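Local structure of hypothetical protein SMU.848 (Streptococcus mutans, 2G0I) at residues I36-I41 with L125-L130; T72-L77 with G99-D104. The protein is probably a cysteine peptidase of the Prp family, which is thought to process a ribosomal protein during ribosome biogenesis, and can bind calcium. All coordinates share one frame; numbering follows the deposited sequence.

Interaction 1. Residues I36-I41 with L125-L130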
loop_
_atom_site.group_PDB
_atom_site.type_symbol
_atom_site.label_atom_id
_atom_site.label_comp_id
_atom_site.label_asym_id
_atom_site.label_seq_id
_atom_site.Cartn_x
_atom_site.Cartn_y
_atom_site.Cartn_z
ATOM N N ILE B 36 8.953 13.865 5.704
ATOM C CA ILE B 36 7.981 13.710 4.602
ATOM C C ILE B 36 6.755 14.546 4.948
ATOM O O ILE B 36 6.239 14.448 6.046
ATOM C CB ILE B 36 7.572 12.195 4.401
ATOM C CG1 ILE B 36 8.783 11.372 3.998
ATOM C CG2 ILE B 36 6.467 12.077 3.322
ATOM C CD1 ILE B 36 8.665 9.909 4.360
ATOM N N GLN B 37 6.283 15.376 4.012
ATOM C CA GLN B 37 5.060 16.139 4.196
ATOM C C GLN B 37 4.069 15.727 3.105
ATOM O O GLN B 37 4.390 15.795 1.930
ATOM C CB GLN B 37 5.384 17.645 4.173
ATOM C CG GLN B 37 6.347 18.008 5.340
ATOM C CD GLN B 37 7.285 19.208 5.129
ATOM O OE1 GLN B 37 7.271 19.886 4.093
ATOM N NE2 GLN B 37 8.126 19.465 6.139
ATOM N N ALA B 38 2.902 15.258 3.519
ATOM C CA ALA B 38 1.830 14.941 2.608
ATOM C C ALA B 38 0.650 15.922 2.791
ATOM O O ALA B 38 0.255 16.197 3.933
ATOM C CB ALA B 38 1.368 13.530 2.856
ATOM N N THR B 39 0.085 16.409 1.679
ATOM C CA THR B 39 -1.054 17.354 1.701
ATOM C C THR B 39 -2.122 16.790 0.799
ATOM O O THR B 39 -1.906 16.649 -0.429
ATOM C CB THR B 39 -0.616 18.777 1.216
ATOM O OG1 THR B 39 0.464 19.239 2.024
ATOM C CG2 THR B 39 -1.775 19.798 1.216
ATOM N N PHE B 40 -3.229 16.390 1.417
ATOM C CA PHE B 40 -4.397 15.865 0.691
ATOM C C PHE B 40 -5.420 16.980 0.540
ATOM O O PHE B 40 -5.705 17.730 1.486
ATOM C CB PHE B 40 -5.031 14.722 1.480
ATOM C CG PHE B 40 -4.130 13.508 1.634
ATOM C CD1 PHE B 40 -4.332 12.380 0.815
ATOM C CD2 PHE B 40 -3.148 13.460 2.623
ATOM C CE1 PHE B 40 -3.535 11.245 0.925
ATOM C CE2 PHE B 40 -2.331 12.291 2.758
ATOM C CZ PHE B 40 -2.555 11.172 1.894
ATOM N N ILE B 41 -6.018 17.051 -0.635
ATOM C CA ILE B 41 -7.158 17.926 -0.812
ATOM C C ILE B 41 -8.402 17.106 -1.096
ATOM O O ILE B 41 -8.429 16.335 -2.074
ATOM C CB ILE B 41 -6.901 18.943 -1.917
ATOM C CG1 ILE B 41 -5.716 19.819 -1.529
ATOM C CG2 ILE B 41 -8.229 19.781 -2.223
ATOM C CD1 ILE B 41 -5.277 20.708 -2.615
ATOM N N LEU B 125 -5.304 6.418 4.407
ATOM C CA LEU B 125 -5.270 5.632 5.661
ATOM C C LEU B 125 -3.822 5.211 5.960
ATOM O O LEU B 125 -3.350 5.349 7.083
ATOM C CB LEU B 125 -6.190 4.407 5.563
ATOM C CG LEU B 125 -6.278 3.557 6.849
ATOM C CD1 LEU B 125 -6.865 4.365 8.049
ATOM C CD2 LEU B 125 -7.106 2.325 6.591
ATOM N N GLY B 126 -3.108 4.732 4.954
ATOM C CA GLY B 126 -1.694 4.312 5.171
ATOM C C GLY B 126 -0.751 5.434 5.567
ATOM O O GLY B 126 0.097 5.273 6.502
ATOM N N ILE B 127 -0.849 6.571 4.862
ATOM C CA ILE B 127 -0.044 7.755 5.202
ATOM C C ILE B 127 -0.363 8.245 6.608
ATOM O O ILE B 127 0.554 8.524 7.396
ATOM C CB ILE B 127 -0.223 8.904 4.168
ATOM C CG1 ILE B 127 0.247 8.452 2.778
ATOM C CG2 ILE B 127 0.515 10.203 4.610
ATOM C CD1 ILE B 127 1.781 8.088 2.664
ATOM N N THR B 128 -1.651 8.377 6.912
ATOM C CA THR B 128 -2.108 8.769 8.270
ATOM C C THR B 128 -1.573 7.797 9.351
ATOM O O THR B 128 -1.125 8.225 10.431
ATOM C CB THR B 128 -3.678 8.911 8.330
ATOM O OG1 THR B 128 -4.065 9.934 7.401
ATOM C CG2 THR B 128 -4.157 9.299 9.761
ATOM N N ASN B 129 -1.587 6.503 9.066
ATOM C CA ASN B 129 -0.960 5.550 10.015
ATOM C C ASN B 129 0.569 5.705 10.214
ATOM O O ASN B 129 1.101 5.571 11.331
ATOM C CB ASN B 129 -1.409 4.101 9.731
ATOM C CG ASN B 129 -2.843 3.847 10.197
ATOM O OD1 ASN B 129 -3.357 4.566 11.063
ATOM N ND2 ASN B 129 -3.494 2.837 9.638
ATOM N N LEU B 130 1.274 6.058 9.151
ATOM C CA LEU B 130 2.684 6.399 9.252
ATOM C C LEU B 130 2.921 7.699 10.016
ATOM O O LEU B 130 3.893 7.787 10.791
ATOM C CB LEU B 130 3.324 6.442 7.849
ATOM C CG LEU B 130 3.456 5.097 7.118
ATOM C CD1 LEU B 130 3.724 5.263 5.596
ATOM C CD2 LEU B 130 4.585 4.287 7.751
#
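Ala38 on strand 36-43 and Ile127 on helix 114-133 bring the two backbones to 7.9 Å, CA to CA, with the two segments running in roughly opposite directions. The helix is one of two that lie on the sheet of a two-layer alpha-beta sandwich, and Ile127 alone carries the helical side. Its CG2 methyl, anti to the backbone N (CG1 takes the place beside that N, chi1 -62°), reaches down to the strand and meets Ala38 CB at 3.9 Å. The same methyl lies in the plane of the Phe40 ring, 4.0 Å from CE2, so the aromatic edge, not a face, meets the branch. The neighbouring ring corner, Phe40 CZ, stands 4.0 Å from Ile127 CB and at a similar distance from Ile127 CG1. Phe40 also packs against Phe120 and Leu124 of the same helix, and within the sheet against Val50 and Ile142. With no hydrogen bond between the segments, cohesion here rests on dispersion and the burial of hydrocarbon: beside the small Ala38 the isoleucine branch reaches the strand at van der Waals distance, while the Phe40 ring borders it with its edge.

Interaction 2. Residues T72-L77 with G99-D104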
loop_
_atom_site.group_PDB
_atom_site.type_symbol
_atom_site.label_atom_id
_atom_site.label_comp_id
_atom_site.label_asym_id
_atom_site.label_seq_id
_atom_site.Cartn_x
_atom_site.Cartn_y
_atom_site.Cartn_z
ATOM N N THR B 72 6.346 3.013 -1.547
ATOM C CA THR B 72 5.576 1.789 -1.874
ATOM C C THR B 72 4.072 2.062 -1.972
ATOM O O THR B 72 3.439 1.676 -2.947
ATOM C CB THR B 72 5.884 0.692 -0.837
ATOM O OG1 THR B 72 7.310 0.461 -0.854
ATOM C CG2 THR B 72 5.148 -0.605 -1.208
ATOM N N LEU B 73 3.529 2.765 -0.983
ATOM C CA LEU B 73 2.088 3.105 -0.953
ATOM C C LEU B 73 1.745 4.046 -2.096
ATOM O O LEU B 73 0.720 3.855 -2.782
ATOM C CB LEU B 73 1.716 3.774 0.382
ATOM C CG LEU B 73 1.667 2.850 1.611
ATOM C CD1 LEU B 73 1.482 3.646 2.920
ATOM C CD2 LEU B 73 0.568 1.755 1.470
ATOM N N SER B 74 2.602 5.054 -2.288
ATOM C CA SER B 74 2.444 6.039 -3.362
ATOM C C SER B 74 2.366 5.394 -4.721
ATOM O O SER B 74 1.436 5.656 -5.542
ATOM C CB SER B 74 3.640 7.037 -3.352
ATOM O OG SER B 74 3.311 7.997 -2.383
HETATM N N MSE B 75 3.319 4.528 -4.991
HETATM C CA MSE B 75 3.373 3.970 -6.332
HETATM C C MSE B 75 2.276 2.915 -6.535
HETATM O O MSE B 75 1.712 2.781 -7.636
HETATM C CB MSE B 75 4.754 3.467 -6.688
HETATM C CG MSE B 75 5.767 4.599 -6.821
HETATM SE SE MSE B 75 5.313 5.741 -8.329
HETATM C CE MSE B 75 4.713 4.412 -9.526
ATOM N N ASN B 76 1.922 2.237 -5.454
ATOM C CA ASN B 76 0.796 1.315 -5.527
ATOM C C ASN B 76 -0.553 1.992 -5.799
ATOM O O ASN B 76 -1.382 1.435 -6.557
ATOM C CB ASN B 76 0.741 0.450 -4.282
ATOM C CG ASN B 76 -0.188 -0.746 -4.441
ATOM O OD1 ASN B 76 -1.140 -0.872 -3.684
ATOM N ND2 ASN B 76 0.087 -1.607 -5.412
ATOM N N LEU B 77 -0.781 3.174 -5.207
ATOM C CA LEU B 77 -1.956 3.976 -5.564
ATOM C C LEU B 77 -1.976 4.287 -7.083
ATOM O O LEU B 77 -2.978 4.010 -7.750
ATOM C CB LEU B 77 -2.023 5.261 -4.727
ATOM C CG LEU B 77 -3.166 6.179 -5.203
ATOM C CD1 LEU B 77 -4.536 5.534 -4.844
ATOM C CD2 LEU B 77 -2.972 7.471 -4.543
ATOM N N GLY B 99 12.685 15.500 -3.026
ATOM C CA GLY B 99 11.653 14.797 -3.786
ATOM C C GLY B 99 10.329 15.521 -3.738
ATOM O O GLY B 99 9.942 16.082 -2.701
ATOM N N TYR B 100 9.624 15.465 -4.866
ATOM C CA TYR B 100 8.286 16.016 -5.016
ATOM C C TYR B 100 7.416 15.027 -5.815
ATOM O O TYR B 100 7.871 14.414 -6.804
ATOM C CB TYR B 100 8.366 17.354 -5.754
ATOM C CG TYR B 100 7.036 17.973 -6.062
ATOM C CD1 TYR B 100 6.350 18.685 -5.091
ATOM C CD2 TYR B 100 6.434 17.808 -7.318
ATOM C CE1 TYR B 100 5.113 19.240 -5.337
ATOM C CE2 TYR B 100 5.159 18.367 -7.589
ATOM C CZ TYR B 100 4.515 19.089 -6.579
ATOM O OH TYR B 100 3.276 19.655 -6.786
HETATM N N MSE B 101 6.156 14.896 -5.402
HETATM C CA MSE B 101 5.207 14.081 -6.122
HETATM C C MSE B 101 3.828 14.691 -5.945
HETATM O O MSE B 101 3.461 15.116 -4.855
HETATM C CB MSE B 101 5.232 12.664 -5.578
HETATM C CG MSE B 101 4.324 11.707 -6.272
HETATM SE SE MSE B 101 4.313 9.939 -5.344
HETATM C CE MSE B 101 6.115 9.731 -4.932
ATOM N N LYS B 102 3.074 14.766 -7.027
ATOM C CA LYS B 102 1.712 15.177 -6.888
ATOM C C LYS B 102 0.850 14.300 -7.773
ATOM O O LYS B 102 1.101 14.196 -8.996
ATOM C CB LYS B 102 1.565 16.654 -7.237
ATOM C CG LYS B 102 0.104 17.114 -7.077
ATOM C CD LYS B 102 -0.037 18.625 -7.207
ATOM C CE LYS B 102 -1.450 19.001 -6.837
ATOM N NZ LYS B 102 -1.671 20.451 -6.854
ATOM N N ILE B 103 -0.127 13.645 -7.154
ATOM C CA ILE B 103 -1.140 12.856 -7.876
ATOM C C ILE B 103 -2.367 13.725 -7.914
ATOM O O ILE B 103 -2.831 14.168 -6.861
ATOM C CB ILE B 103 -1.462 11.550 -7.136
ATOM C CG1 ILE B 103 -0.169 10.741 -6.993
ATOM C CG2 ILE B 103 -2.566 10.732 -7.872
ATOM C CD1 ILE B 103 -0.145 9.804 -5.770
ATOM N N ASP B 104 -2.903 13.998 -9.108
ATOM C CA ASP B 104 -3.973 14.989 -9.178
ATOM C C ASP B 104 -5.100 14.441 -10.046
ATOM O O ASP B 104 -4.879 14.151 -11.217
ATOM C CB ASP B 104 -3.430 16.293 -9.710
ATOM C CG ASP B 104 -4.434 17.452 -9.595
ATOM O OD1 ASP B 104 -5.620 17.250 -9.255
ATOM O OD2 ASP B 104 -3.998 18.589 -9.838
#
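Ser74 and Met101 form one point of contact, Leu77 and Ile103 the other, where helix 61-84 packs on strand 100-104 in the two-layer alpha-beta sandwich. Helix and strand point broadly the same way, their local axes 33° apart and 10.6 Å from each other at closest approach. Met101, modelled as selenomethionine, stands up from the sheet on an extended stem, CG anti to the backbone N (chi1 -178°), and bends only at its last torsion, chi3 -41°. The stem thereby delivers the selenium to the helix surface, where SE lies 3.6 Å from Ser74 CB and 3.7 Å from Ser74 OG; the terminal CE methyl stays alongside the same serine, 4.0 Å from its CB. The short serine side chain thus meets the selenium at close to van der Waals distance. Its hydroxyl makes a weak hydrogen bond to Val70 O, one turn back in the helix, which gives the buried polar atom a partner within its own helix.

One helical turn onward, Leu77 leans toward the strand and Ile103 rises to meet it; the two side chains slant across each other and touch through one branch each. Ile103, with CG1 beside the backbone N, presents CD1 to the helix. In the sheet Met101 touches Leu91 and Met93 of strand 90-94, and Ile103 touches Leu91 and Val50. Phe123 of helix 114-133 touches both Ser74 and Leu77, tying the second helix into this layer. The apolar contact closes methyl to methyl: Leu77 CD2 lies 3.9 Å from Ile103 CD1, which also comes within 4.4 Å of the Ser74 carbonyl O.

In the fold
Interactions 1 and 2 place the two helices on one face of the same sheet, and the centres of the two contacts are about 11 Å apart; along the chain, interaction 2 is nested within the loop that interaction 1 closes. Leu73 CD1 joins the helices, 3.8 Å from Leu130 CD1 and 3.9 Å from Gly126 C. Both contacts also border the second subunit: Asn76 ND2 is hydrogen-bonded to its Ala122 O, and Leu125 packs on its Val83. The Ile127 side chain is about 10 Å from that of Glu132, a calcium-binding residue although no ion is bound to it in this chain; a calcium ion present in the crystal lies about 12 Å from the Ile127 side chain. Interaction 2 lies away from the Glu132 calcium site.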